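Local coordinates for protein synthesis inhibitor I (Hordeum vulgare, PDB 4FBC) that belongs to the plant ribosome-inactivating proteins, which inhibit protein synthesis, and here holds adenosine monophosphate in a pocket, at residues A81-A84 against D85-Y88; G116-Y119 against R120-L123; V174-A177 against T178-Q181; N212-Q215 against D216-A220. The protein carries 3 engineered substitutions. All blocks are in the same frame, centred on the assembly; numbering follows the deposited sequence.

Interaction 1: A81-A84 against D85-Y88; sequences AIRA and DNIY. With AMP (adenosine monophosphate), chain E.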
# COMPACT_ATOMS: atom_id res chain seq x y z
N ALA A 81 -0.84 -8.28 7.18
CA ALA A 81 0.60 -8.16 7.34
C ALA A 81 1.20 -7.54 6.08
O ALA A 81 1.10 -8.11 4.99
CB ALA A 81 1.23 -9.52 7.61
N ILE A 82 1.82 -6.37 6.23
CA ILE A 82 2.31 -5.60 5.09
C ILE A 82 3.78 -5.23 5.31
O ILE A 82 4.17 -4.85 6.41
CB ILE A 82 1.46 -4.31 4.91
CG1 ILE A 82 -0.02 -4.67 4.73
CG2 ILE A 82 1.95 -3.51 3.72
CD1 ILE A 82 -0.98 -3.45 4.81
N ARG A 83 4.59 -5.34 4.27
CA ARG A 83 6.01 -4.99 4.39
C ARG A 83 6.18 -3.49 4.62
O ARG A 83 5.49 -2.69 3.99
CB ARG A 83 6.78 -5.43 3.14
CG ARG A 83 6.92 -6.94 3.04
CD ARG A 83 7.62 -7.37 1.76
NE ARG A 83 8.92 -6.73 1.60
CZ ARG A 83 9.83 -7.08 0.70
NH1 ARG A 83 9.57 -8.08 -0.14
NH2 ARG A 83 10.99 -6.44 0.63
N ALA A 84 7.08 -3.12 5.52
CA ALA A 84 7.32 -1.70 5.83
C ALA A 84 8.35 -1.05 4.92
O ALA A 84 8.66 0.13 5.08
CB ALA A 84 7.71 -1.52 7.31
N ASP A 85 8.90 -1.82 3.97
CA ASP A 85 9.88 -1.28 3.04
C ASP A 85 9.30 -0.98 1.66
O ASP A 85 9.72 -0.03 1.01
CB ASP A 85 11.13 -2.18 2.94
CG ASP A 85 10.80 -3.65 2.75
OD1 ASP A 85 9.63 -3.99 2.47
OD2 ASP A 85 11.74 -4.48 2.87
N ASN A 86 8.32 -1.78 1.23
CA ASN A 86 7.69 -1.56 -0.07
C ASN A 86 6.16 -1.61 -0.06
O ASN A 86 5.53 -1.53 -1.11
CB ASN A 86 8.26 -2.52 -1.13
CG ASN A 86 7.99 -3.97 -0.81
OD1 ASN A 86 7.22 -4.28 0.10
ND2 ASN A 86 8.62 -4.88 -1.56
N ILE A 87 5.58 -1.73 1.14
CA ILE A 87 4.12 -1.76 1.33
C ILE A 87 3.41 -2.91 0.58
O ILE A 87 2.25 -2.79 0.17
CB ILE A 87 3.47 -0.38 1.02
CG1 ILE A 87 4.41 0.76 1.46
CG2 ILE A 87 2.11 -0.24 1.73
CD1 ILE A 87 3.89 2.18 1.10
N TYR A 88 4.10 -4.03 0.43
CA TYR A 88 3.48 -5.21 -0.18
C TYR A 88 2.64 -5.94 0.83
O TYR A 88 3.12 -6.26 1.92
CB TYR A 88 4.54 -6.20 -0.67
CG TYR A 88 5.18 -5.87 -1.99
CD1 TYR A 88 5.20 -4.58 -2.48
CD2 TYR A 88 5.79 -6.87 -2.75
CE1 TYR A 88 5.80 -4.28 -3.69
CE2 TYR A 88 6.40 -6.59 -3.96
CZ TYR A 88 6.40 -5.29 -4.42
OH TYR A 88 7.00 -5.00 -5.62
P AMP E . 6.97 -6.44 -8.98
O1P AMP E . 6.10 -7.62 -9.35
O2P AMP E . 7.88 -5.86 -10.04
O3P AMP E . 7.78 -6.76 -7.74
O5' AMP E . 6.05 -5.28 -8.37
C5' AMP E . 5.62 -4.18 -9.17
C4' AMP E . 4.66 -3.31 -8.41
O4' AMP E . 3.42 -4.03 -8.18
C3' AMP E . 5.10 -2.88 -7.02
O3' AMP E . 5.97 -1.75 -7.03
C2' AMP E . 3.78 -2.62 -6.30
O2' AMP E . 3.26 -1.33 -6.66
C1' AMP E . 2.88 -3.69 -6.92
N9 AMP E . 2.81 -4.92 -6.10
C8 AMP E . 3.31 -6.14 -6.43
N7 AMP E . 3.07 -7.07 -5.47
C5 AMP E . 2.39 -6.44 -4.48
C6 AMP E . 1.82 -6.83 -3.16
N6 AMP E . 1.93 -8.11 -2.70
N1 AMP E . 1.18 -5.87 -2.44
C2 AMP E . 1.07 -4.60 -2.89
N3 AMP E . 1.56 -4.18 -4.07
C4 AMP E . 2.22 -5.04 -4.90

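Interaction 2: G116-Y119 against R120-L123; sequences GGTY and RDLL. With AMP (adenosine monophosphate), chain E.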
# COMPACT_ATOMS: atom_id res chain seq x y z
N GLY A 116 -1.63 -15.48 -5.85
CA GLY A 116 -0.63 -14.48 -5.50
C GLY A 116 -1.18 -13.08 -5.32
O GLY A 116 -2.39 -12.85 -5.48
N GLY A 117 -0.31 -12.13 -5.01
CA GLY A 117 -0.74 -10.78 -4.66
C GLY A 117 -0.53 -9.70 -5.71
O GLY A 117 -0.73 -8.52 -5.43
N THR A 118 -0.13 -10.08 -6.92
CA THR A 118 0.00 -9.09 -7.99
C THR A 118 -1.34 -8.94 -8.68
O THR A 118 -2.17 -9.84 -8.62
CB THR A 118 1.07 -9.48 -9.04
OG1 THR A 118 0.58 -10.55 -9.86
CG2 THR A 118 2.37 -9.91 -8.36
N TYR A 119 -1.57 -7.81 -9.34
CA TYR A 119 -2.84 -7.63 -10.02
C TYR A 119 -3.02 -8.60 -11.19
O TYR A 119 -4.15 -8.96 -11.53
CB TYR A 119 -3.05 -6.17 -10.44
CG TYR A 119 -3.15 -5.25 -9.24
CD1 TYR A 119 -4.12 -5.48 -8.26
CD2 TYR A 119 -2.28 -4.18 -9.08
CE1 TYR A 119 -4.21 -4.66 -7.16
CE2 TYR A 119 -2.37 -3.35 -7.97
CZ TYR A 119 -3.34 -3.60 -7.02
OH TYR A 119 -3.44 -2.79 -5.91
N ARG A 120 -1.92 -9.04 -11.80
CA ARG A 120 -2.04 -10.11 -12.79
C ARG A 120 -2.57 -11.39 -12.16
O ARG A 120 -3.45 -12.05 -12.72
CB ARG A 120 -0.71 -10.40 -13.50
CG ARG A 120 -0.89 -11.50 -14.54
CD ARG A 120 0.41 -12.05 -15.09
NE ARG A 120 0.15 -13.03 -16.15
CZ ARG A 120 0.02 -14.34 -15.96
NH1 ARG A 120 0.13 -14.85 -14.74
NH2 ARG A 120 -0.22 -15.14 -16.99
N ASP A 121 -2.03 -11.75 -10.99
CA ASP A 121 -2.53 -12.90 -10.24
C ASP A 121 -4.01 -12.75 -9.89
O ASP A 121 -4.79 -13.69 -10.03
CB ASP A 121 -1.73 -13.10 -8.94
CG ASP A 121 -0.26 -13.38 -9.17
OD1 ASP A 121 0.10 -13.90 -10.25
OD2 ASP A 121 0.54 -13.08 -8.25
N LEU A 122 -4.38 -11.56 -9.41
CA LEU A 122 -5.71 -11.32 -8.85
C LEU A 122 -6.81 -11.07 -9.88
O LEU A 122 -7.95 -11.51 -9.70
CB LEU A 122 -5.64 -10.13 -7.88
CG LEU A 122 -4.73 -10.34 -6.68
CD1 LEU A 122 -4.49 -9.03 -5.99
CD2 LEU A 122 -5.37 -11.32 -5.71
N LEU A 123 -6.47 -10.39 -10.97
CA LEU A 123 -7.45 -9.99 -11.97
C LEU A 123 -7.22 -10.63 -13.34
O LEU A 123 -8.13 -10.66 -14.17
CB LEU A 123 -7.42 -8.47 -12.13
CG LEU A 123 -7.59 -7.68 -10.83
CD1 LEU A 123 -7.39 -6.20 -11.07
CD2 LEU A 123 -8.95 -7.96 -10.22
P AMP E . 6.97 -6.44 -8.98
O1P AMP E . 6.10 -7.62 -9.35
O2P AMP E . 7.88 -5.86 -10.04
O3P AMP E . 7.78 -6.76 -7.74
O5' AMP E . 6.05 -5.28 -8.37
C5' AMP E . 5.62 -4.18 -9.17
C4' AMP E . 4.66 -3.31 -8.41
O4' AMP E . 3.42 -4.03 -8.18
C3' AMP E . 5.10 -2.88 -7.02
O3' AMP E . 5.97 -1.75 -7.03
C2' AMP E . 3.78 -2.62 -6.30
O2' AMP E . 3.26 -1.33 -6.66
C1' AMP E . 2.88 -3.69 -6.92
N9 AMP E . 2.81 -4.92 -6.10
C8 AMP E . 3.31 -6.14 -6.43
N7 AMP E . 3.07 -7.07 -5.47
C5 AMP E . 2.39 -6.44 -4.48
C6 AMP E . 1.82 -6.83 -3.16
N6 AMP E . 1.93 -8.11 -2.70
N1 AMP E . 1.18 -5.87 -2.44
C2 AMP E . 1.07 -4.60 -2.89
N3 AMP E . 1.56 -4.18 -4.07
C4 AMP E . 2.22 -5.04 -4.90

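Interaction 3: V174-A177 against T178-Q181; sequences VNEA and TRFQ. With AMP (adenosine monophosphate), chain E.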
# COMPACT_ATOMS: atom_id res chain seq x y z
N VAL A 174 -6.29 0.22 0.94
CA VAL A 174 -5.26 0.38 1.97
C VAL A 174 -3.89 0.66 1.35
O VAL A 174 -3.35 1.75 1.51
CB VAL A 174 -5.19 -0.85 2.90
CG1 VAL A 174 -4.08 -0.68 3.94
CG2 VAL A 174 -6.52 -1.07 3.60
N ASN A 175 -3.32 -0.31 0.65
CA ASN A 175 -1.95 -0.14 0.14
C ASN A 175 -1.77 0.95 -0.91
O ASN A 175 -0.88 1.79 -0.78
CB ASN A 175 -1.40 -1.47 -0.38
CG ASN A 175 -1.59 -2.59 0.61
OD1 ASN A 175 -2.72 -2.92 0.96
ND2 ASN A 175 -0.49 -3.17 1.07
N GLU A 176 -2.61 0.95 -1.95
CA GLU A 176 -2.47 1.96 -2.99
C GLU A 176 -2.87 3.33 -2.45
O GLU A 176 -2.30 4.35 -2.84
CB GLU A 176 -3.29 1.62 -4.25
CG GLU A 176 -3.06 0.20 -4.82
CD GLU A 176 -1.60 -0.12 -5.17
OE1 GLU A 176 -0.75 0.80 -5.21
OE2 GLU A 176 -1.31 -1.32 -5.41
N ALA A 177 -3.85 3.33 -1.55
CA ALA A 177 -4.26 4.56 -0.87
C ALA A 177 -3.08 5.17 -0.11
O ALA A 177 -2.86 6.38 -0.14
CB ALA A 177 -5.40 4.28 0.07
N THR A 178 -2.32 4.33 0.58
CA THR A 178 -1.12 4.80 1.28
C THR A 178 -0.10 5.38 0.29
O THR A 178 0.46 6.46 0.50
CB THR A 178 -0.50 3.66 2.12
OG1 THR A 178 -1.42 3.26 3.14
CG2 THR A 178 0.80 4.09 2.76
N ARG A 179 0.13 4.67 -0.81
CA ARG A 179 1.11 5.11 -1.80
C ARG A 179 0.75 6.40 -2.53
O ARG A 179 1.64 7.17 -2.88
CB ARG A 179 1.32 4.02 -2.85
CG ARG A 179 2.11 2.82 -2.33
CD ARG A 179 1.96 1.66 -3.29
NE ARG A 179 2.78 0.51 -2.89
CZ ARG A 179 2.46 -0.75 -3.16
NH1 ARG A 179 1.35 -1.03 -3.83
NH2 ARG A 179 3.27 -1.74 -2.78
N PHE A 180 -0.54 6.63 -2.77
CA PHE A 180 -0.98 7.72 -3.64
C PHE A 180 -2.05 8.59 -3.02
O PHE A 180 -3.09 8.09 -2.59
CB PHE A 180 -1.53 7.16 -4.96
CG PHE A 180 -0.52 6.40 -5.74
CD1 PHE A 180 0.46 7.07 -6.45
CD2 PHE A 180 -0.55 5.01 -5.75
CE1 PHE A 180 1.41 6.35 -7.17
CE2 PHE A 180 0.40 4.30 -6.47
CZ PHE A 180 1.37 4.98 -7.18
N GLN A 181 -1.81 9.90 -3.01
CA GLN A 181 -2.81 10.87 -2.53
C GLN A 181 -4.02 10.90 -3.44
O GLN A 181 -5.13 11.24 -3.02
CB GLN A 181 -2.20 12.27 -2.45
CG GLN A 181 -0.96 12.37 -1.55
CD GLN A 181 -0.67 13.80 -1.14
OE1 GLN A 181 -1.44 14.40 -0.39
NE2 GLN A 181 0.44 14.35 -1.62
P AMP E . 6.97 -6.44 -8.98
O1P AMP E . 6.10 -7.62 -9.35
O2P AMP E . 7.88 -5.86 -10.04
O3P AMP E . 7.78 -6.76 -7.74
O5' AMP E . 6.05 -5.28 -8.37
C5' AMP E . 5.62 -4.18 -9.17
C4' AMP E . 4.66 -3.31 -8.41
O4' AMP E . 3.42 -4.03 -8.18
C3' AMP E . 5.10 -2.88 -7.02
O3' AMP E . 5.97 -1.75 -7.03
C2' AMP E . 3.78 -2.62 -6.30
O2' AMP E . 3.26 -1.33 -6.66
C1' AMP E . 2.88 -3.69 -6.92
N9 AMP E . 2.81 -4.92 -6.10
C8 AMP E . 3.31 -6.14 -6.43
N7 AMP E . 3.07 -7.07 -5.47
C5 AMP E . 2.39 -6.44 -4.48
C6 AMP E . 1.82 -6.83 -3.16
N6 AMP E . 1.93 -8.11 -2.70
N1 AMP E . 1.18 -5.87 -2.44
C2 AMP E . 1.07 -4.60 -2.89
N3 AMP E . 1.56 -4.18 -4.07
C4 AMP E . 2.22 -5.04 -4.90

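Interaction 4: N212-Q215 against D216-A220; sequences NGWQ and DLSAA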
# COMPACT_ATOMS: atom_id res chain seq x y z
N ASN A 212 0.13 1.30 -11.37
CA ASN A 212 1.01 0.39 -12.10
C ASN A 212 2.43 0.93 -12.35
O ASN A 212 3.26 0.25 -12.97
CB ASN A 212 0.35 -0.04 -13.42
CG ASN A 212 -0.81 -1.00 -13.22
OD1 ASN A 212 -0.88 -1.72 -12.22
ND2 ASN A 212 -1.73 -1.02 -14.18
N GLY A 213 2.72 2.14 -11.86
CA GLY A 213 4.02 2.76 -12.05
C GLY A 213 4.58 3.51 -10.84
O GLY A 213 5.24 4.54 -10.98
N TRP A 214 4.34 2.98 -9.65
CA TRP A 214 4.78 3.63 -8.41
C TRP A 214 6.29 3.88 -8.40
O TRP A 214 6.75 4.96 -8.05
CB TRP A 214 4.36 2.78 -7.22
CG TRP A 214 4.69 3.32 -5.86
CD1 TRP A 214 4.55 4.61 -5.41
CD2 TRP A 214 5.19 2.57 -4.75
NE1 TRP A 214 4.95 4.70 -4.10
CE2 TRP A 214 5.34 3.46 -3.66
CE3 TRP A 214 5.53 1.22 -4.57
CZ2 TRP A 214 5.82 3.05 -2.42
CZ3 TRP A 214 5.99 0.81 -3.34
CH2 TRP A 214 6.14 1.72 -2.28
N GLN A 215 7.06 2.87 -8.79
CA GLN A 215 8.51 3.03 -8.84
C GLN A 215 8.92 4.10 -9.86
O GLN A 215 9.78 4.95 -9.57
CB GLN A 215 9.19 1.68 -9.15
CG GLN A 215 10.71 1.74 -9.20
CD GLN A 215 11.34 0.35 -9.19
OE1 GLN A 215 10.72 -0.62 -9.62
NE2 GLN A 215 12.57 0.25 -8.71
N ASP A 216 8.31 4.08 -11.04
CA ASP A 216 8.59 5.06 -12.08
C ASP A 216 8.30 6.49 -11.61
O ASP A 216 9.08 7.40 -11.86
CB ASP A 216 7.75 4.78 -13.34
CG ASP A 216 8.24 3.59 -14.13
OD1 ASP A 216 9.41 3.18 -13.95
OD2 ASP A 216 7.44 3.06 -14.94
N LEU A 217 7.17 6.69 -10.94
CA LEU A 217 6.80 8.03 -10.50
C LEU A 217 7.71 8.47 -9.35
O LEU A 217 8.13 9.61 -9.30
CB LEU A 217 5.32 8.09 -10.08
CG LEU A 217 4.79 9.48 -9.68
CD1 LEU A 217 4.96 10.51 -10.79
CD2 LEU A 217 3.32 9.39 -9.26
N SER A 218 8.00 7.54 -8.44
CA SER A 218 8.90 7.83 -7.33
C SER A 218 10.27 8.24 -7.85
O SER A 218 10.83 9.27 -7.45
CB SER A 218 9.03 6.62 -6.40
OG SER A 218 7.79 6.31 -5.78
N ALA A 219 10.81 7.44 -8.77
CA ALA A 219 12.11 7.76 -9.35
C ALA A 219 12.11 9.10 -10.11
O ALA A 219 13.05 9.87 -10.00
CB ALA A 219 12.58 6.63 -10.26
N ALA A 220 11.05 9.37 -10.88
CA ALA A 220 10.95 10.64 -11.59
C ALA A 220 11.03 11.87 -10.68
O ALA A 220 11.65 12.88 -11.03
CB ALA A 220 9.68 10.68 -12.44

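Interaction 1: A81-A84 against D85-Y88
The guanidinium of Arg83 has the amide of Asn86 over one face, with ND2 3.4 Å from Arg83 CZ and the two planes 44° apart. Asp85 sits at the edge of the same group. Arg83 grips it side-on with two nitrogens: NE gives its hydrogen to Asp85 OD1 at 3.0 Å, on the syn lone pair, while NH2 reaches OD2 at 3.1 Å from above the carboxylate plane. This salt bridge depends on a bend in an otherwise stretched arginine chain (chi3 55°), which folds the guanidinium back over the turn.

Asn86 ND2 also lies over one face of the Tyr88 ring, so the amide is sandwiched between arginine and tyrosine. On the opposite face of that ring lies the purine of AMP, with C5 3.7 Å above the plane, and at the rim Tyr88 OH donates to the phosphate oxygen O3P at 2.9 Å. A tyrosine suits this place because it offers both a broad flat face and a hydroxyl.

Asparagine suits the bend, since Asn86 OD1 accepts from Tyr88 N at 3.1 Å. The turn is closed by a backbone bond from Arg83 N to Tyr88 O, and by a weak bond from Ile87 N to Arg83 O. Ile82 CG2 packs on Ile87 CG2 at 3.8 Å, and both isoleucines touch helix 157-179. The whole is a beta-hairpin connection between strands 78-83 and 89-93, built round an Asx turn, whose tyrosine against adenine is characteristic of the ribosome-inactivating protein pocket.

Interaction 2: G116-Y119 against R120-L123
Thr118 and Asp121 form a capping box at the start of helix 119-123, a short helix reached from a glycine-rich loop beside the AMP pocket.

The polar bonds come first. Thr118, at the N-cap, turns its OG1 between its own backbone N and carbonyl carbon (chi1 73°), where it accepts from Asp121 N at 3.1 Å in a nearly straight bond of 165°. The reciprocal bond, Thr118 N to Asp121 OD2 at 3.3 Å, is weak. Threonine and aspartate suit these positions because each has a short side chain that can accept from the other's backbone N-H, and the carboxylate's negative charge would probably be welcomed by the helix N-terminus. Backbone bonds from Leu122 N to Thr118 O and from Leu123 N to Tyr119 O then begin the helix proper.

Glycines supply the close backbone contacts. With no side chain in the way, Gly116 brings its CA to 3.3 Å from Asp121 OD2. Gly117 presents its bare backbone to the nucleotide, its O 3.8 Å from AMP C6.

Apolar contacts lie on the inner side. The Tyr119 ring meets Leu122 and Leu123 obliquely, its CD1 4.2 Å from Leu122 CD1, and its hydroxyl bonds to Glu176 of helix 157-179. Leu122 is wedged against Thr168 and Leu171 of that helix, as befits a buried leucine, whereas the extended Arg120 runs outward from the exposed side. The buried Gly116 O, for which the model has no polar partner, is covered by Leu122 CD2 at 3.4 Å.

Interaction 3: V174-A177 against T178-Q181
Glu176 and Arg179 meet because one chain folds and the other stretches: Glu176 is bent at chi2 (-57°), holding its carboxylate close beside the helix, while the extended Arg179 (chi3 176°) runs back past it toward the start of the helix. The result is an i to i+3 salt bridge on the last turn of helix 157-179, at the heart of the ribosome-inactivating protein fold and facing the AMP pocket. Arg179 NH1 donates to Glu176 OE1 at 3.1 Å, coming from above the carboxylate plane, and lies at the same distance from OE2, the oxygen that Tyr119 holds.

Arginine suits its place by its several N-H groups. NH1 also donates to AMP N3 at 3.2 Å, NH2 is anchored on Asn86 O, and Trp214 makes a cation-pi contact with the group. AMP O2' lies 3.4 Å above one face of the guanidinium, toward its rim.

Phe180 leaves the helix, its N still bonded to Glu176 O, and places the edge of its ring toward Glu176 OE1. On the side facing helix 25-39, Thr178 ties its own hydroxyl to the helix: OG1 and N, each 2.9 Å from Val174 O, approach that oxygen from opposite faces of its carbonyl plane.

Interaction 4: N212-Q215 against D216-A220
Trp214 and Ser218 make the tight side of the first turns of helix 214-225, whose N-cap is Gly213. Ser218 N bonds to Trp214 O at 2.9 Å, as the helix requires, and the serine hydroxyl joins it. Turned beside its own backbone N (chi1 -65°), OG donates to the same Trp214 O at 2.8 Å. A serine is small enough to fit against the indole face: its OG lies over the ring, 3.7 Å from Trp214 NE1, and is held further by Leu259 N. Trp214 NE1 itself bonds to Ile257 O, which helps fix the ring in the AMP pocket, where it meets the Phe180 ring at a steep angle. Leucine suits the buried position just before Ser218, where Leu217 turns its branches to helix 248-254.

The other side is looser and open to solvent. Gln215 and Asp216 are exposed, fitting their polar ends, and across the contact they touch mainly through backbone and CB atoms. Asp216, early in the helix, would probably interact favourably with the positive end of the helix dipole. Regular bonds run on along the backbone, from Leu217 N to Gly213 O and from Ala219 N to Gln215 O, while the small Ala219 sets its CB 3.3 Å from Gln215 O.

How the interactions relate
The four contacts come one after another along the chain: a hairpin turn off the six-stranded mixed sheet, the start of helix 119-123, the end of helix 157-179 and the start of helix 214-225. Their centres stand about 12 to 19 Å apart. Interaction 3 is the hub, its centre about 5 Å from the chain's centre, and touches all the others; Asn175 ND2 bonds to Ile87 O of interaction 1, and Phe180 also packs on Leu217 of interaction 4. Interactions 1 and 2 do not touch, staying about 7 Å apart at their nearest atoms, yet both reach AMP. Distant pieces of sequence thus assemble one nucleotide pocket between sheet and helices.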